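PDB 7L15: T cell receptor mu chain from Monodelphis domestica, which pairs with the gamma chain to form the marsupial gamma mu T cell receptor, which probably recognises antigen through its variable immunoglobulin domains. Local coordinates for the interface of chains A and B. Residues are numbered along the deposited sequence; one frame, centred on the assembly and turned at random. Chains: chain A, T cell receptor mu chain; chain B, T cell receptor gamma chain.

The interface of chains A and B. Residues chain A 51, 53, 59, 61, 118, 120; chain B 104-105, 107.
B:Phe107 lays one face and its outer rim against A:Pro59, A:Trp53, A:Phe120 and A:Tyr51, at the centre of the packing between the V-set immunoglobulin domains of the mu and gamma chains. The phenylalanine sits in the short strand 104-107 of the gamma chain, and its ring points at the mu sheet. A:Pro59 lies across one face, with its CB 3.8 Å from CG of B:Phe107 and offset toward the rim, while CD packs on the CB methylene. To the same face the CZ2 edge of the A:Trp53 indole comes down near CE2, edge-to-face with the planes 64° apart. At the outer rim CE1 comes 3.9 Å from CE2 of A:Tyr51, and CZ meets CZ of A:Phe120 tip to tip; these two phenylalanines open the J-segment FGXG motifs, so equivalent positions of the two V domains meet. CG of A:Pro59 also lies over a face of the A:Trp53 indole, toward its rim, and may steady both groups.

At the start of the same strand, B:Val104 lays its CG2 methyl over the indole face of A:Trp61, 3.5 Å from the centroid of the six-membered ring. CG anti to the backbone N (chi1 177°) turns that indole face to the methyl. Between these two anchors, CB of B:Lys105 touches CD1 of A:Leu118 at 3.9 Å, and the two side chains run past each other in opposite directions.

At the polar rim the backbone N of B:Lys105 donates to the phenol OH of A:Tyr51 at 3.1 Å, a moderately bent bond (151° at H), while the carbonyl O of B:Lys105 lies in plane at the edge of the tyrosine ring. Water 1 joins this carbonyl to A:Trp61 N, and water 2 links A:Pro59 O with B:Phe107 N, bridging backbone to backbone.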
# COMPACT_ATOMS: atom_id res chain seq x y z
N TYR A 51 -2.61 11.18 11.26
CA TYR A 51 -2.84 9.87 10.67
C TYR A 51 -1.92 9.67 9.48
O TYR A 51 -1.68 10.61 8.72
CB TYR A 51 -4.30 9.70 10.21
CG TYR A 51 -5.23 9.34 11.32
CD1 TYR A 51 -5.63 10.27 12.26
CD2 TYR A 51 -5.72 8.04 11.44
CE1 TYR A 51 -6.48 9.93 13.29
CE2 TYR A 51 -6.56 7.69 12.46
CZ TYR A 51 -6.94 8.63 13.39
OH TYR A 51 -7.78 8.28 14.41
N TRP A 53 -1.54 7.76 5.97
CA TRP A 53 -2.25 7.11 4.87
C TRP A 53 -1.20 6.62 3.88
O TRP A 53 -0.75 7.37 3.02
CB TRP A 53 -3.24 8.06 4.17
CG TRP A 53 -4.42 8.41 5.00
CD1 TRP A 53 -4.43 9.06 6.20
CD2 TRP A 53 -5.79 8.13 4.69
NE1 TRP A 53 -5.72 9.21 6.65
CE2 TRP A 53 -6.57 8.65 5.74
CE3 TRP A 53 -6.42 7.50 3.62
CZ2 TRP A 53 -7.95 8.54 5.76
CZ3 TRP A 53 -7.78 7.40 3.63
CH2 TRP A 53 -8.54 7.92 4.69
N PRO A 59 -5.27 3.33 6.76
CA PRO A 59 -4.88 4.56 7.44
C PRO A 59 -4.64 4.27 8.91
O PRO A 59 -5.39 3.51 9.53
CB PRO A 59 -6.09 5.48 7.24
CG PRO A 59 -6.76 4.99 6.03
CD PRO A 59 -6.46 3.50 5.92
N TRP A 61 -3.68 5.64 12.85
CA TRP A 61 -3.47 6.67 13.84
C TRP A 61 -2.03 6.62 14.36
O TRP A 61 -1.50 5.55 14.65
CB TRP A 61 -4.46 6.48 14.99
CG TRP A 61 -4.29 7.45 16.11
CD1 TRP A 61 -4.77 8.71 16.17
CD2 TRP A 61 -3.59 7.21 17.34
NE1 TRP A 61 -4.42 9.29 17.38
CE2 TRP A 61 -3.70 8.39 18.11
CE3 TRP A 61 -2.90 6.12 17.86
CZ2 TRP A 61 -3.12 8.50 19.38
CZ3 TRP A 61 -2.32 6.23 19.13
CH2 TRP A 61 -2.44 7.42 19.87
N LEU A 118 -13.69 12.41 11.63
CA LEU A 118 -12.41 13.06 11.41
C LEU A 118 -12.54 13.90 10.15
O LEU A 118 -13.09 13.43 9.15
CB LEU A 118 -11.31 12.02 11.26
CG LEU A 118 -11.05 11.23 12.55
CD1 LEU A 118 -10.00 10.15 12.34
CD2 LEU A 118 -10.61 12.23 13.61
N PHE A 120 -10.00 15.79 7.58
CA PHE A 120 -8.60 15.68 7.21
C PHE A 120 -8.20 16.84 6.30
O PHE A 120 -9.02 17.37 5.54
CB PHE A 120 -8.30 14.37 6.48
CG PHE A 120 -8.44 13.12 7.33
CD1 PHE A 120 -7.38 12.69 8.13
CD2 PHE A 120 -9.59 12.36 7.30
CE1 PHE A 120 -7.49 11.55 8.89
CE2 PHE A 120 -9.70 11.20 8.07
CZ PHE A 120 -8.65 10.81 8.86
N VAL B 104 -9.13 6.67 19.38
CA VAL B 104 -8.41 6.23 18.19
C VAL B 104 -9.40 5.68 17.19
O VAL B 104 -10.27 4.87 17.55
CB VAL B 104 -7.35 5.17 18.53
CG1 VAL B 104 -6.94 4.38 17.28
CG2 VAL B 104 -6.14 5.84 19.17
N LYS B 105 -9.28 6.10 15.93
CA LYS B 105 -10.11 5.56 14.86
C LYS B 105 -9.30 4.54 14.07
O LYS B 105 -8.18 4.83 13.65
CB LYS B 105 -10.62 6.67 13.94
CG LYS B 105 -11.92 6.32 13.23
CD LYS B 105 -12.90 7.49 13.26
CE LYS B 105 -14.09 7.23 12.35
NZ LYS B 105 -15.03 8.39 12.31
N PHE B 107 -9.15 1.89 10.77
CA PHE B 107 -9.61 1.89 9.39
C PHE B 107 -9.34 0.55 8.74
O PHE B 107 -8.28 -0.06 8.95
CB PHE B 107 -8.90 2.97 8.55
CG PHE B 107 -9.37 4.36 8.81
CD1 PHE B 107 -9.07 5.00 10.00
CD2 PHE B 107 -10.09 5.05 7.83
CE1 PHE B 107 -9.49 6.30 10.23
CE2 PHE B 107 -10.52 6.34 8.05
CZ PHE B 107 -10.22 6.97 9.25
O HOH W 1 -5.86 3.26 13.15
O HOH W 2 -6.14 2.12 11.70